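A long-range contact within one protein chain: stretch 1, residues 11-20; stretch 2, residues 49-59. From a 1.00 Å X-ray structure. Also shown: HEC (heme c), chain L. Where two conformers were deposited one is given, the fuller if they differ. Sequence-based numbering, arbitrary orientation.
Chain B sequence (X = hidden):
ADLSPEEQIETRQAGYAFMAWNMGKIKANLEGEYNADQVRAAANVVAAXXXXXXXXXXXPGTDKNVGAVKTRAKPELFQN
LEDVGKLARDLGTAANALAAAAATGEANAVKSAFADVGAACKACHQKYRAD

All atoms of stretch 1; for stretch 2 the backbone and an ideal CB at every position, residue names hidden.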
ATOM      1  N   THR B  11       6.276   8.302  -3.258  1.00  8.43           N
ATOM      2  CA  THR B  11       5.369   7.676  -2.288  1.00  8.80           C
ATOM      3  C   THR B  11       3.964   7.530  -2.895  1.00  8.55           C
ATOM      4  O   THR B  11       3.310   6.496  -2.690  1.00  8.87           O
ATOM      5  CB  THR B  11       5.360   8.417  -0.994  1.00  9.76           C
ATOM      6  OG1 THR B  11       6.710   8.470  -0.453  1.00 11.80           O
ATOM      7  CG2 THR B  11       4.474   7.746   0.067  1.00 10.58           C
ATOM      8  N   ARG B  12       3.471   8.572  -3.585  1.00  8.85           N
ATOM      9  CA  ARG B  12       2.142   8.422  -4.165  1.00  8.66           C
ATOM     10  C   ARG B  12       2.173   7.364  -5.230  1.00  7.93           C
ATOM     11  O   ARG B  12       1.241   6.538  -5.337  1.00  8.66           O
ATOM     12  CB  ARG B  12       1.580   9.780  -4.638  1.00  9.31           C
ATOM     13  CG  ARG B  12       2.239  10.388  -5.889  1.00  9.47           C
ATOM     14  CD  ARG B  12       2.040  11.899  -5.903  1.00 10.27           C
ATOM     15  NE  ARG B  12       2.446  12.484  -7.160  1.00 10.71           N
ATOM     16  CZ  ARG B  12       2.669  13.799  -7.336  1.00 10.64           C
ATOM     17  NH1 ARG B  12       2.580  14.639  -6.304  1.00 11.58           N
ATOM     18  NH2 ARG B  12       2.906  14.240  -8.574  1.00 12.26           N
ATOM     19  N   GLN B  13       3.219   7.317  -6.065  1.00  8.70           N
ATOM     20  CA  GLN B  13       3.345   6.289  -7.067  1.00  9.13           C
ATOM     21  C   GLN B  13       3.329   4.898  -6.435  1.00  8.81           C
ATOM     22  O   GLN B  13       2.732   3.971  -6.988  1.00  9.29           O
ATOM     23  CB  GLN B  13       4.635   6.468  -7.891  1.00 10.22           C
ATOM     24  CG  GLN B  13       4.506   7.695  -8.811  1.00 10.01           C
ATOM     25  CD  GLN B  13       5.817   8.023  -9.513  1.00 11.24           C
ATOM     26  OE1 GLN B  13       6.911   7.589  -9.099  1.00 14.62           O
ATOM     27  NE2 GLN B  13       5.728   8.852 -10.529  1.00 11.59           N
ATOM     28  N   ALA B  14       3.998   4.733  -5.294  1.00  8.49           N
ATOM     29  CA  ALA B  14       4.003   3.453  -4.593  1.00  8.42           C
ATOM     30  C   ALA B  14       2.587   3.070  -4.181  1.00  7.90           C
ATOM     31  O   ALA B  14       2.171   1.888  -4.302  1.00  8.97           O
ATOM     32  CB  ALA B  14       4.919   3.515  -3.364  1.00  9.41           C
ATOM     33  N   GLY B  15       1.829   4.001  -3.608  1.00  8.06           N
ATOM     34  CA  GLY B  15       0.466   3.666  -3.213  1.00  8.74           C
ATOM     35  C   GLY B  15      -0.396   3.241  -4.371  1.00  8.28           C
ATOM     36  O   GLY B  15      -1.132   2.256  -4.281  1.00  8.32           O
ATOM     37  N   TYR B  16      -0.305   3.967  -5.497  1.00  8.85           N
ATOM     38  CA  TYR B  16      -1.101   3.566  -6.658  1.00  8.85           C
ATOM     39  C   TYR B  16      -0.683   2.219  -7.192  1.00  8.81           C
ATOM     40  O   TYR B  16      -1.522   1.392  -7.544  1.00  9.06           O
ATOM     41  CB  TYR B  16      -0.986   4.647  -7.779  1.00 10.21           C
ATOM     42  CG  TYR B  16      -1.545   5.958  -7.426  1.00  9.29           C
ATOM     43  CD1 TYR B  16      -2.864   6.110  -6.966  1.00  9.97           C
ATOM     44  CD2 TYR B  16      -0.766   7.116  -7.581  1.00  9.97           C
ATOM     45  CE1 TYR B  16      -3.377   7.357  -6.612  1.00 10.44           C
ATOM     46  CE2 TYR B  16      -1.274   8.357  -7.227  1.00 10.27           C
ATOM     47  CZ  TYR B  16      -2.547   8.483  -6.714  1.00 10.25           C
ATOM     48  OH  TYR B  16      -3.011   9.724  -6.306  1.00 11.17           O
ATOM     49  N   ALA B  17       0.629   1.943  -7.297  1.00  8.62           N
ATOM     50  CA  ALA B  17       1.101   0.676  -7.824  1.00  9.27           C
ATOM     51  C   ALA B  17       0.617  -0.467  -6.933  1.00  8.86           C
ATOM     52  O   ALA B  17       0.229  -1.520  -7.425  1.00  8.87           O
ATOM     53  CB  ALA B  17       2.602   0.668  -7.867  1.00 10.81           C
ATOM     54  N   PHE B  18       0.640  -0.259  -5.602  1.00  8.41           N
ATOM     55  CA  PHE B  18       0.264  -1.346  -4.745  1.00  8.66           C
ATOM     56  C   PHE B  18      -1.237  -1.580  -4.779  1.00  8.91           C
ATOM     57  O   PHE B  18      -1.694  -2.737  -4.723  1.00  9.03           O
ATOM     58  CB  PHE B  18       0.801  -1.093  -3.302  1.00  9.60           C
ATOM     59  CG  PHE B  18       1.048  -2.386  -2.597  1.00  8.65           C
ATOM     60  CD1 PHE B  18       2.133  -3.172  -2.922  1.00  9.12           C
ATOM     61  CD2 PHE B  18       0.182  -2.877  -1.607  1.00  8.09           C
ATOM     62  CE1 PHE B  18       2.399  -4.384  -2.312  1.00  9.54           C
ATOM     63  CE2 PHE B  18       0.433  -4.083  -0.999  1.00  8.59           C
ATOM     64  CZ  PHE B  18       1.525  -4.848  -1.351  1.00  8.95           C
ATOM     65  N   MET B  19      -2.020  -0.504  -4.903  1.00  8.74           N
ATOM     66  CA  MET B  19      -3.484  -0.677  -5.133  1.00  9.63           C
ATOM     67  C   MET B  19      -3.696  -1.450  -6.403  1.00  8.74           C
ATOM     68  O   MET B  19      -4.570  -2.332  -6.417  1.00  9.82           O
ATOM     69  CB  MET B  19      -4.203   0.639  -5.206  1.00 10.62           C
ATOM     70  CG  MET B  19      -4.410   1.309  -3.869  1.00 11.19           C
ATOM     71  SD  MET B  19      -5.709   2.590  -3.890  1.00 10.22           S
ATOM     72  CE  MET B  19      -4.937   3.827  -4.938  1.00 10.78           C
ATOM     73  N   ALA B  20      -3.021  -1.089  -7.476  1.00  9.10           N
ATOM     74  CA  ALA B  20      -3.253  -1.751  -8.744  1.00  9.52           C
ATOM     75  C   ALA B  20      -2.989  -3.246  -8.692  1.00  9.48           C
ATOM     76  O   ALA B  20      -3.745  -4.027  -9.229  1.00  9.53           O
ATOM     77  CB  ALA B  20      -2.431  -1.089  -9.824  1.00 10.65           C
ATOM     78  N   UNK B  49      -5.354   2.048   1.455  1.00  7.53           N
ATOM     79  CA  UNK B  49      -4.568   3.032   0.698  1.00  7.96           C
ATOM     80  C   UNK B  49      -5.445   4.178   0.209  1.00  7.92           C
ATOM     81  O   UNK B  49      -5.049   5.352   0.300  1.00  8.60           O
ATOM     82  CB  UNK B  49      -3.875   2.363  -0.491  1.00  7.96           C
ATOM     83  N   UNK B  50      -6.677   3.884  -0.221  1.00  8.57           N
ATOM     84  CA  UNK B  50      -7.566   4.946  -0.699  1.00  8.89           C
ATOM     85  C   UNK B  50      -7.954   5.885   0.394  1.00  9.31           C
ATOM     86  O   UNK B  50      -8.367   7.013   0.094  1.00 12.10           O
ATOM     87  CB  UNK B  50      -8.828   4.354  -1.330  1.00  8.89           C
ATOM     88  N   UNK B  51      -7.887   5.493   1.681  1.00  8.95           N
ATOM     89  CA  UNK B  51      -8.248   6.268   2.772  1.00  9.60           C
ATOM     90  C   UNK B  51      -7.054   6.726   3.634  1.00  9.67           C
ATOM     91  O   UNK B  51      -7.212   7.127   4.762  1.00 12.09           O
ATOM     92  CB  UNK B  51      -9.254   5.475   3.609  1.00  9.60           C
ATOM     93  N   UNK B  52      -5.862   6.761   3.045  1.00 10.12           N
ATOM     94  CA  UNK B  52      -4.630   7.024   3.770  1.00 10.12           C
ATOM     95  C   UNK B  52      -4.195   8.443   3.714  1.00 11.74           C
ATOM     96  O   UNK B  52      -3.156   8.725   4.304  1.00 14.71           O
ATOM     97  CB  UNK B  52      -3.503   6.139   3.234  1.00 10.12           C
ATOM     98  N   UNK B  53      -4.934   9.327   3.037  1.00 11.46           N
ATOM     99  CA  UNK B  53      -4.557  10.737   3.052  1.00 13.15           C
ATOM    100  C   UNK B  53      -3.504  11.050   1.998  1.00 11.73           C
ATOM    101  O   UNK B  53      -2.618  11.918   2.238  1.00 13.73           O
ATOM    102  CB  UNK B  53      -4.040  11.131   4.437  1.00 13.15           C
ATOM    103  N   UNK B  54      -3.577  10.458   0.814  1.00 11.83           N
ATOM    104  CA  UNK B  54      -2.617  10.685  -0.268  0.50 11.73           C
ATOM    105  C   UNK B  54      -2.599  12.119  -0.792  1.00 11.84           C
ATOM    106  O   UNK B  54      -1.651  12.503  -1.462  1.00 12.53           O
ATOM    107  CB  UNK B  54      -2.924   9.734  -1.427  0.50 11.73           C
ATOM    108  N   UNK B  55      -3.650  12.891  -0.499  1.00 13.79           N
ATOM    109  CA  UNK B  55      -3.613  14.324  -0.913  1.00 16.70           C
ATOM    110  C   UNK B  55      -2.401  15.073  -0.312  1.00 17.05           C
ATOM    111  O   UNK B  55      -1.894  16.053  -0.861  1.00 19.60           O
ATOM    112  CB  UNK B  55      -4.904  15.025  -0.486  1.00 16.70           C
ATOM    113  N   UNK B  56      -1.875  14.602   0.795  1.00 14.59           N
ATOM    114  CA  UNK B  56      -0.691  15.172   1.426  1.00 17.78           C
ATOM    115  C   UNK B  56       0.571  14.987   0.565  1.00 15.62           C
ATOM    116  O   UNK B  56       1.597  15.601   0.850  1.00 16.55           O
ATOM    117  CB  UNK B  56      -0.482  14.535   2.802  1.00 17.78           C
ATOM    118  N   UNK B  57       0.498  14.162  -0.455  1.00 12.48           N
ATOM    119  CA  UNK B  57       1.620  13.864  -1.337  1.00 12.09           C
ATOM    120  C   UNK B  57       1.622  14.692  -2.643  1.00 11.92           C
ATOM    121  O   UNK B  57       2.374  14.398  -3.575  1.00 11.80           O
ATOM    122  CB  UNK B  57       1.604  12.373  -1.679  1.00 12.09           C
ATOM    123  N   UNK B  58       0.732  15.715  -2.676  1.00 13.77           N
ATOM    124  CA  UNK B  58       0.598  16.582  -3.838  1.00 14.38           C
ATOM    125  C   UNK B  58       1.008  18.028  -3.523  1.00 15.22           C
ATOM    126  O   UNK B  58       0.338  18.985  -3.924  1.00 18.93           O
ATOM    127  CB  UNK B  58      -0.843  16.546  -4.350  1.00 14.38           C
ATOM    128  N   UNK B  59       2.117  18.183  -2.783  1.00 16.13           N
ATOM    129  CA  UNK B  59       2.564  19.493  -2.333  1.00 19.46           C
ATOM    130  C   UNK B  59       3.209  20.259  -3.438  1.00 17.69           C
ATOM    131  O   UNK B  59       3.449  19.798  -4.543  1.00 18.00           O
ATOM    132  CB  UNK B  59       3.537  19.363  -1.159  1.00 19.46           C
TER
HETATM  133 FE   HEC L 201      -4.063   6.332 -10.003  1.00  8.98          FE
HETATM  134  CHA HEC L 201      -0.873   6.913 -11.203  1.00  9.61           C
HETATM  135  CHB HEC L 201      -3.586   2.944 -10.307  1.00  9.82           C
HETATM  136  CHC HEC L 201      -6.960   5.758  -8.308  1.00  9.30           C
HETATM  137  CHD HEC L 201      -4.510   9.694  -9.700  1.00 10.58           C
HETATM  138  NA  HEC L 201      -2.526   5.133 -10.712  1.00  9.68           N
HETATM  139  C1A HEC L 201      -1.308   5.550 -11.147  1.00  9.15           C
HETATM  140  C2A HEC L 201      -0.564   4.451 -11.649  1.00 10.39           C
HETATM  141  C3A HEC L 201      -1.341   3.282 -11.421  1.00 10.16           C
HETATM  142  C4A HEC L 201      -2.530   3.787 -10.780  1.00  9.35           C
HETATM  143  CMA HEC L 201      -1.003   1.865 -11.670  1.00 11.83           C
HETATM  144  CAA HEC L 201       0.744   4.539 -12.370  1.00 14.27           C
HETATM  145  CBA HEC L 201       1.836   3.779 -11.786  1.00 14.42           C
HETATM  146  CGA HEC L 201       2.060   4.333 -10.423  1.00 10.75           C
HETATM  147  O1A HEC L 201       2.306   3.459  -9.516  1.00 13.77           O
HETATM  148  O2A HEC L 201       2.096   5.539 -10.152  1.00 13.32           O
HETATM  149  NB  HEC L 201      -5.049   4.653  -9.373  1.00  8.97           N
HETATM  150  C1B HEC L 201      -4.732   3.387  -9.608  1.00  9.08           C
HETATM  151  C2B HEC L 201      -5.755   2.460  -9.177  1.00  9.12           C
HETATM  152  C3B HEC L 201      -6.698   3.290  -8.567  1.00  9.09           C
HETATM  153  C4B HEC L 201      -6.230   4.651  -8.703  1.00  8.70           C
HETATM  154  CMB HEC L 201      -5.766   0.998  -9.306  1.00 10.60           C
HETATM  155  CAB HEC L 201      -8.037   2.950  -7.934  1.00  9.73           C
HETATM  156  CBB HEC L 201      -8.102   1.739  -7.090  1.00 10.27           C
HETATM  157  NC  HEC L 201      -5.486   7.519  -9.147  1.00  9.80           N
HETATM  158  C1C HEC L 201      -6.634   7.115  -8.517  1.00  9.47           C
HETATM  159  C2C HEC L 201      -7.484   8.241  -8.141  1.00  9.59           C
HETATM  160  C3C HEC L 201      -6.735   9.369  -8.541  1.00  9.72           C
HETATM  161  C4C HEC L 201      -5.527   8.869  -9.173  1.00  9.28           C
HETATM  162  CMC HEC L 201      -8.819   8.091  -7.518  1.00 11.00           C
HETATM  163  CAC HEC L 201      -7.099  10.829  -8.448  1.00 10.39           C
HETATM  164  CBC HEC L 201      -8.150  11.185  -7.439  1.00 11.89           C
HETATM  165  ND  HEC L 201      -2.967   7.966 -10.421  1.00  9.91           N
HETATM  166  C1D HEC L 201      -3.287   9.267 -10.217  1.00  9.71           C
HETATM  167  C2D HEC L 201      -2.238  10.173 -10.576  1.00 10.23           C
HETATM  168  C3D HEC L 201      -1.167   9.398 -10.937  1.00  9.54           C
HETATM  169  C4D HEC L 201      -1.645   8.013 -10.791  1.00  9.51           C
HETATM  170  CMD HEC L 201      -2.316  11.685 -10.548  1.00 11.32           C
HETATM  171  CAD HEC L 201       0.229   9.791 -11.312  1.00 11.02           C
HETATM  172  CBD HEC L 201       1.121   9.851 -10.042  1.00 10.90           C
HETATM  173  CGD HEC L 201       2.514  10.381 -10.338  1.00 10.13           C
HETATM  174  O1D HEC L 201       3.125   9.873 -11.323  1.00 10.83           O
HETATM  175  O2D HEC L 201       2.951  11.300  -9.628  1.00 11.61           O

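Position 49 lies in the last turn of a helix, and its CA-to-CB bond points toward stretch 1, where its CA is 6.4 Å from the CA of Gly15. The ideal CB is 3.6 Å from Met19 CG, and the absent side chain of Gly15 leaves the helix surface open here. An aliphatic residue such as valine, leucine, isoleucine or methionine would suit. The deposited residue is Ile49: its CG2 packs 3.6 Å from Met19 CG and 3.8 Å from Gly15 O, while CD1 lies 4.1 Å from Phe18 CB, at the edge of that ring. An ideal CB on Gly15 would come within 3.5 Å of Ile49 CG2, so the glycine allows this close approach.

At position 50 the CB points sideways, 4.4 Å from Met19 SD. Many residues could be accepted; Ala50 makes a light contact with that sulfur.

Positions 51 to 53 lead away from stretch 1, which leaves their choice open except where the backbone speaks. Position 51, at phi/psi -110/23, is the first to leave helical angles, and small polar residues are common at such places; it is Asn51. Position 52 could use a short polar side chain to reach back to the helix end, and Ser52 OG donates a hydrogen bond to Ile49 O (2.7 Å). Position 53 has a positive phi of 84°, and a CB would be jammed against the preceding carbonyl oxygen; it is Gly53.

Position 54 points toward stretch 1, but its ideal CB is still 4.9 Å from Tyr16 OH. A long, flexible apolar chain could cross that gap and lie on the tyrosine ring; methionine is a natural candidate, while leucine reaches less far. Met54 extends until its CE sits over one face of the ring, 3.6 Å from the centroid of Tyr16, in a CH-pi contact. The same methyl is 3.7 Å from Arg12 O, and an ideal CB on Gly15 would fall only 3.4 Å from it. The heme c covers the opposite face of Tyr16.

Position 55 points away and has room for a side chain, yet it is Gly55. Position 56 is out of reach and little constrained; it is Ala56.

Position 57 faces stretch 1 again, with its ideal CB 3.9 Å from Arg12 CB and the methyl of Thr11 nearby. A branched aliphatic residue fits, and Leu57 places CD1 3.8 Å from Thr11 CG2. Its backbone takes part too: Arg12 NH1 donates a hydrogen bond to Leu57 O (2.7 Å).

At position 58 the CB points sideways, 4.4 Å from Arg12 NH1. An acidic group could meet that charge, while an aromatic ring could lie on the flat guanidinium. Tyr58 stacks on it, with centres 4.1 Å apart and planes at 9°, and its hydroxyl extends to Tyr16, where the two OH atoms of Tyr58 and Tyr16 share a hydrogen bond of 2.7 Å. Arg12 NE also donates to heme c O2D (2.8 Å).

At position 59 an ideal CB finds no stretch 1 atom within 5.5 Å, so many residues would suit; it is Gly59.

Stretch 2 49-59: IANSGMGALYG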
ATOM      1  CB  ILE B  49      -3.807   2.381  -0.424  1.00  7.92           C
ATOM      2  CG1 ILE B  49      -2.770   1.374   0.147  1.00  8.78           C
ATOM      3  CG2 ILE B  49      -3.141   3.455  -1.322  1.00  8.72           C
ATOM      4  CD1 ILE B  49      -1.957   0.666  -0.897  1.00  9.69           C
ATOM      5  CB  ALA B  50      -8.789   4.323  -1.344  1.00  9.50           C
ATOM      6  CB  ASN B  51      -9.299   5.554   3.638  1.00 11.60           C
ATOM      7  CG  ASN B  51     -10.615   5.491   2.866  1.00 11.63           C
ATOM      8  OD1 ASN B  51     -11.317   6.509   2.771  1.00 13.09           O
ATOM      9  ND2 ASN B  51     -10.949   4.376   2.280  1.00 12.04           N
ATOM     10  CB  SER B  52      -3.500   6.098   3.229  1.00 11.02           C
ATOM     11  OG  SER B  52      -3.131   6.406   1.916  1.00 10.25           O
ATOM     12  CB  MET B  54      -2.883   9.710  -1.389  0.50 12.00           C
ATOM     13  CG  MET B  54      -2.505   8.274  -0.978  0.50 10.78           C
ATOM     14  SD  MET B  54      -2.826   7.068  -2.250  0.50 11.63           S
ATOM     15  CE  MET B  54      -1.742   7.661  -3.548  0.50  9.85           C
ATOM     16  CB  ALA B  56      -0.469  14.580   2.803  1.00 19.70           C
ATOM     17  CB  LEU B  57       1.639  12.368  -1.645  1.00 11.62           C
ATOM     18  CG  LEU B  57       1.702  11.460  -0.422  1.00 11.97           C
ATOM     19  CD1 LEU B  57       1.471  10.000  -0.776  1.00 12.38           C
ATOM     20  CD2 LEU B  57       3.035  11.606   0.294  1.00 13.61           C
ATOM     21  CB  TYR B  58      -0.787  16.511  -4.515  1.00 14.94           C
ATOM     22  CG  TYR B  58      -1.023  15.220  -5.241  1.00 12.88           C
ATOM     23  CD1 TYR B  58      -0.691  15.116  -6.567  1.00 12.08           C
ATOM     24  CD2 TYR B  58      -1.485  14.069  -4.533  1.00 14.90           C
ATOM     25  CE1 TYR B  58      -0.857  13.975  -7.232  1.00 11.98           C
ATOM     26  CE2 TYR B  58      -1.671  12.877  -5.219  1.00 12.99           C
ATOM     27  CZ  TYR B  58      -1.382  12.842  -6.570  1.00 11.75           C
ATOM     28  OH  TYR B  58      -1.468  11.709  -7.320  1.00 12.56           O
TER
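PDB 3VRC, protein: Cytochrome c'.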